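Local structure of diacylglycerol kinase (Bacillus anthracis, 3S40) at residues G97-V109 and V201-F213. The protein probably phosphorylates diacylglycerol, or a related lipid, with a nucleotide as phosphate donor, as a bacterial member of the diacylglycerol kinase family. Residues are numbered along the deposited sequence; the frame is centred on the assembly and turned at random.
Sequences GGTCNDFSRTLGV and VGNGEYLGGIPSF
Cys-100 and Gly-209 bring the two backbones closest, with CA atoms 4.0 Å apart. From there helix 102-106 runs back along the other segment, Asp-102 beside Tyr-206 and Thr-106 beside Glu-205. Residues 206-211 form a small, weakly bonded beta hairpin with a type I' turn from Leu-207 to Ile-210. The contact joins the catalytic domain to the C-terminal beta-sandwich-like domain, the two-domain plan of the soluble YegS-like lipid kinases. Asp-102 grips the turn: OD1 accepts from Gly-209 N at 2.8 Å and OD2 from Gly-208 N at 2.9 Å, both on the syn side. This fork fixes the rotation of the carboxylate. The backbone N of Asp-102 is itself bound by Asp-73. Cys-100 SG lies 3.6 Å from Gly-208 C. One helical turn on, Arg-105 CB sits over the face of the Tyr-206 ring as a CH-pi contact, 3.6 Å from the centroid. The guanidinium is turned 35° from that ring, and Gly-209 O lies over one of its faces. Cys-100 O lies in the guanidinium plane and accepts an almost straight bond of 2.6 Å from Arg-105 NE. At the helix end, Thr-106 has OG1 beside its backbone N (chi1 -70°), where it accepts from Glu-205 N at 3.0 Å. Its CG2 rests across the Glu-205 chain, whose OE1 takes a hydrogen bond from Cys-219 N. A water donates to both Thr-106 O and Glu-205 OE2.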
loop_
_atom_site.group_PDB
_atom_site.type_symbol
_atom_site.label_atom_id
_atom_site.label_comp_id
_atom_site.label_asym_id
_atom_site.label_seq_id
_atom_site.Cartn_x
_atom_site.Cartn_y
_atom_site.Cartn_z
ATOM N N GLY A 97 -0.787 11.058 7.379
ATOM C CA GLY A 97 -1.098 11.494 8.726
ATOM C C GLY A 97 -0.695 10.485 9.779
ATOM O O GLY A 97 -1.126 10.576 10.928
ATOM N N GLY A 98 0.136 9.523 9.385
ATOM C CA GLY A 98 0.623 8.506 10.302
ATOM C C GLY A 98 2.121 8.663 10.463
ATOM O O GLY A 98 2.666 9.729 10.179
ATOM N N THR A 99 2.795 7.607 10.907
ATOM C CA THR A 99 4.250 7.650 11.013
ATOM C C THR A 99 4.931 7.043 9.776
ATOM O O THR A 99 5.920 7.584 9.287
ATOM C CB THR A 99 4.754 6.989 12.309
ATOM O OG1 THR A 99 4.337 5.621 12.347
ATOM C CG2 THR A 99 4.190 7.721 13.527
ATOM N N CYS A 100 4.389 5.945 9.254
ATOM C CA CYS A 100 4.985 5.309 8.074
ATOM C C CYS A 100 4.505 5.893 6.755
ATOM O O CYS A 100 5.315 6.300 5.922
ATOM C CB CYS A 100 4.770 3.798 8.089
ATOM S SG CYS A 100 5.708 2.987 9.386
ATOM N N ASN A 101 3.193 5.903 6.555
ATOM C CA ASN A 101 2.631 6.450 5.334
ATOM C C ASN A 101 3.267 5.773 4.107
ATOM O O ASN A 101 3.648 6.424 3.133
ATOM C CB ASN A 101 2.843 7.959 5.344
ATOM C CG ASN A 101 2.349 8.587 6.637
ATOM O OD1 ASN A 101 1.188 8.398 7.016
ATOM N ND2 ASN A 101 3.226 9.309 7.335
ATOM N N ASP A 102 3.376 4.448 4.182
ATOM C CA ASP A 102 4.041 3.657 3.157
ATOM C C ASP A 102 3.512 3.909 1.759
ATOM O O ASP A 102 4.286 4.149 0.815
ATOM C CB ASP A 102 3.935 2.172 3.492
ATOM C CG ASP A 102 4.957 1.748 4.525
ATOM O OD1 ASP A 102 6.022 2.399 4.575
ATOM O OD2 ASP A 102 4.693 0.784 5.277
ATOM N N PHE A 103 2.195 3.858 1.597
ATOM C CA PHE A 103 1.717 4.070 0.248
ATOM C C PHE A 103 1.839 5.506 -0.272
ATOM O O PHE A 103 2.062 5.717 -1.472
ATOM C CB PHE A 103 0.339 3.461 -0.032
ATOM C CG PHE A 103 0.258 2.929 -1.417
ATOM C CD1 PHE A 103 0.810 1.691 -1.716
ATOM C CD2 PHE A 103 -0.244 3.714 -2.445
ATOM C CE1 PHE A 103 0.807 1.208 -3.009
ATOM C CE2 PHE A 103 -0.251 3.248 -3.739
ATOM C CZ PHE A 103 0.277 1.992 -4.028
ATOM N N SER A 104 1.720 6.479 0.619
ATOM C CA SER A 104 1.926 7.862 0.239
ATOM C C SER A 104 3.363 8.023 -0.245
ATOM O O SER A 104 3.633 8.716 -1.249
ATOM C CB SER A 104 1.571 8.832 1.400
ATOM O OG SER A 104 2.667 9.059 2.283
ATOM N N ARG A 105 4.300 7.358 0.423
ATOM C CA ARG A 105 5.695 7.419 -0.046
ATOM C C ARG A 105 5.871 6.778 -1.413
ATOM O O ARG A 105 6.625 7.264 -2.249
ATOM C CB ARG A 105 6.657 6.775 0.950
ATOM C CG ARG A 105 6.794 7.572 2.241
ATOM C CD ARG A 105 7.603 6.796 3.256
ATOM N NE ARG A 105 7.338 7.256 4.611
ATOM C CZ ARG A 105 8.043 8.202 5.217
ATOM N NH1 ARG A 105 7.730 8.563 6.455
ATOM N NH2 ARG A 105 9.057 8.781 4.576
ATOM N N THR A 106 5.158 5.690 -1.649
ATOM C CA THR A 106 5.246 5.020 -2.936
ATOM C C THR A 106 4.892 6.004 -4.073
ATOM O O THR A 106 5.514 6.003 -5.146
ATOM C CB THR A 106 4.347 3.763 -2.940
ATOM O OG1 THR A 106 4.923 2.776 -2.070
ATOM C CG2 THR A 106 4.231 3.184 -4.342
ATOM N N LEU A 107 3.922 6.873 -3.799
ATOM C CA LEU A 107 3.412 7.846 -4.776
ATOM C C LEU A 107 4.242 9.120 -4.778
ATOM O O LEU A 107 3.954 10.056 -5.530
ATOM C CB LEU A 107 1.936 8.188 -4.494
ATOM C CG LEU A 107 0.978 6.988 -4.511
ATOM C CD1 LEU A 107 -0.450 7.403 -4.043
ATOM C CD2 LEU A 107 0.926 6.320 -5.879
ATOM N N GLY A 108 5.277 9.143 -3.939
ATOM C CA GLY A 108 6.195 10.270 -3.895
ATOM C C GLY A 108 5.576 11.496 -3.248
ATOM O O GLY A 108 6.038 12.628 -3.415
ATOM N N VAL A 109 4.514 11.270 -2.496
ATOM C CA VAL A 109 3.834 12.366 -1.817
ATOM C C VAL A 109 4.703 12.986 -0.726
ATOM O O VAL A 109 5.200 12.280 0.142
ATOM C CB VAL A 109 2.536 11.899 -1.172
ATOM C CG1 VAL A 109 1.919 13.042 -0.368
ATOM C CG2 VAL A 109 1.560 11.352 -2.248
ATOM N N VAL A 201 5.068 -11.130 -0.675
ATOM C CA VAL A 201 4.550 -10.737 -1.962
ATOM C C VAL A 201 4.326 -9.240 -1.905
ATOM O O VAL A 201 3.490 -8.763 -1.155
ATOM C CB VAL A 201 3.223 -11.455 -2.251
ATOM C CG1 VAL A 201 2.781 -11.193 -3.681
ATOM C CG2 VAL A 201 3.397 -12.936 -2.020
ATOM N N GLY A 202 5.096 -8.498 -2.691
ATOM C CA GLY A 202 5.104 -7.051 -2.597
ATOM C C GLY A 202 4.492 -6.333 -3.780
ATOM O O GLY A 202 4.596 -6.774 -4.925
ATOM N N ASN A 203 3.863 -5.202 -3.493
ATOM C CA ASN A 203 3.278 -4.357 -4.513
ATOM C C ASN A 203 3.724 -2.925 -4.318
ATOM O O ASN A 203 4.015 -2.229 -5.275
ATOM C CB ASN A 203 1.751 -4.406 -4.463
ATOM C CG ASN A 203 1.114 -3.681 -5.640
ATOM O OD1 ASN A 203 1.465 -3.918 -6.795
ATOM N ND2 ASN A 203 0.189 -2.778 -5.347
ATOM N N GLY A 204 3.762 -2.492 -3.063
ATOM C CA GLY A 204 4.197 -1.153 -2.720
ATOM C C GLY A 204 5.707 -1.027 -2.643
ATOM O O GLY A 204 6.426 -2.005 -2.442
ATOM N N GLU A 205 6.189 0.201 -2.781
ATOM C CA GLU A 205 7.613 0.453 -2.953
ATOM C C GLU A 205 8.265 0.881 -1.638
ATOM O O GLU A 205 9.460 1.114 -1.579
ATOM C CB GLU A 205 7.804 1.457 -4.109
ATOM C CG GLU A 205 7.035 0.978 -5.374
ATOM C CD GLU A 205 7.073 1.948 -6.565
ATOM O OE1 GLU A 205 6.199 1.844 -7.464
ATOM O OE2 GLU A 205 7.967 2.812 -6.611
ATOM N N TYR A 206 7.462 0.938 -0.572
ATOM C CA TYR A 206 7.949 1.318 0.742
ATOM C C TYR A 206 7.352 0.402 1.789
ATOM O O TYR A 206 6.220 -0.042 1.656
ATOM C CB TYR A 206 7.564 2.770 1.071
ATOM C CG TYR A 206 8.461 3.768 0.411
ATOM C CD1 TYR A 206 9.476 4.391 1.126
ATOM C CD2 TYR A 206 8.326 4.062 -0.939
ATOM C CE1 TYR A 206 10.315 5.300 0.524
ATOM C CE2 TYR A 206 9.157 4.976 -1.542
ATOM C CZ TYR A 206 10.156 5.585 -0.816
ATOM O OH TYR A 206 10.992 6.500 -1.430
ATOM N N LEU A 207 8.111 0.145 2.845
ATOM C CA LEU A 207 7.642 -0.699 3.938
ATOM C C LEU A 207 8.241 -0.196 5.228
ATOM O O LEU A 207 9.468 -0.133 5.356
ATOM C CB LEU A 207 8.099 -2.139 3.712
ATOM C CG LEU A 207 7.118 -3.096 3.049
ATOM C CD1 LEU A 207 7.814 -3.947 1.991
ATOM C CD2 LEU A 207 6.465 -3.958 4.126
ATOM N N GLY A 208 7.385 0.152 6.184
ATOM C CA GLY A 208 7.835 0.649 7.473
ATOM C C GLY A 208 8.485 2.011 7.372
ATOM O O GLY A 208 9.466 2.294 8.058
ATOM N N GLY A 209 7.944 2.857 6.505
ATOM C CA GLY A 209 8.447 4.211 6.359
ATOM C C GLY A 209 9.689 4.335 5.487
ATOM O O GLY A 209 10.123 5.452 5.179
ATOM N N ILE A 210 10.265 3.201 5.083
ATOM C CA ILE A 210 11.476 3.220 4.253
ATOM C C ILE A 210 11.336 2.392 2.980
ATOM O O ILE A 210 10.445 1.552 2.861
ATOM C CB ILE A 210 12.711 2.698 5.026
ATOM C CG1 ILE A 210 12.529 1.209 5.342
ATOM C CG2 ILE A 210 12.958 3.556 6.275
ATOM C CD1 ILE A 210 13.661 0.583 6.129
ATOM N N PRO A 211 12.244 2.615 2.023
ATOM C CA PRO A 211 12.144 1.870 0.770
ATOM C C PRO A 211 12.052 0.368 1.045
ATOM O O PRO A 211 12.725 -0.148 1.933
ATOM C CB PRO A 211 13.448 2.224 0.050
ATOM C CG PRO A 211 13.807 3.592 0.602
ATOM C CD PRO A 211 13.401 3.528 2.045
ATOM N N SER A 212 11.186 -0.304 0.299
ATOM C CA SER A 212 11.015 -1.741 0.408
ATOM C C SER A 212 12.350 -2.450 0.225
ATOM O O SER A 212 13.137 -2.092 -0.657
ATOM C CB SER A 212 10.035 -2.220 -0.668
ATOM O OG SER A 212 10.050 -3.627 -0.794
ATOM N N PHE A 213 12.593 -3.472 1.044
ATOM C CA PHE A 213 13.783 -4.304 0.876
ATOM C C PHE A 213 13.691 -5.266 -0.321
ATOM O O PHE A 213 14.665 -5.943 -0.657
ATOM C CB PHE A 213 14.078 -5.073 2.171
ATOM C CG PHE A 213 12.913 -5.886 2.684
ATOM C CD1 PHE A 213 12.521 -7.046 2.026
ATOM C CD2 PHE A 213 12.230 -5.501 3.831
ATOM C CE1 PHE A 213 11.472 -7.810 2.488
ATOM C CE2 PHE A 213 11.162 -6.260 4.311
ATOM C CZ PHE A 213 10.783 -7.419 3.640
HETATM O O HOH W 1 8.718 8.971 -1.490
HETATM O O HOH W 2 8.066 5.139 -4.857
HETATM O O HOH W 3 4.055 1.304 -0.093
#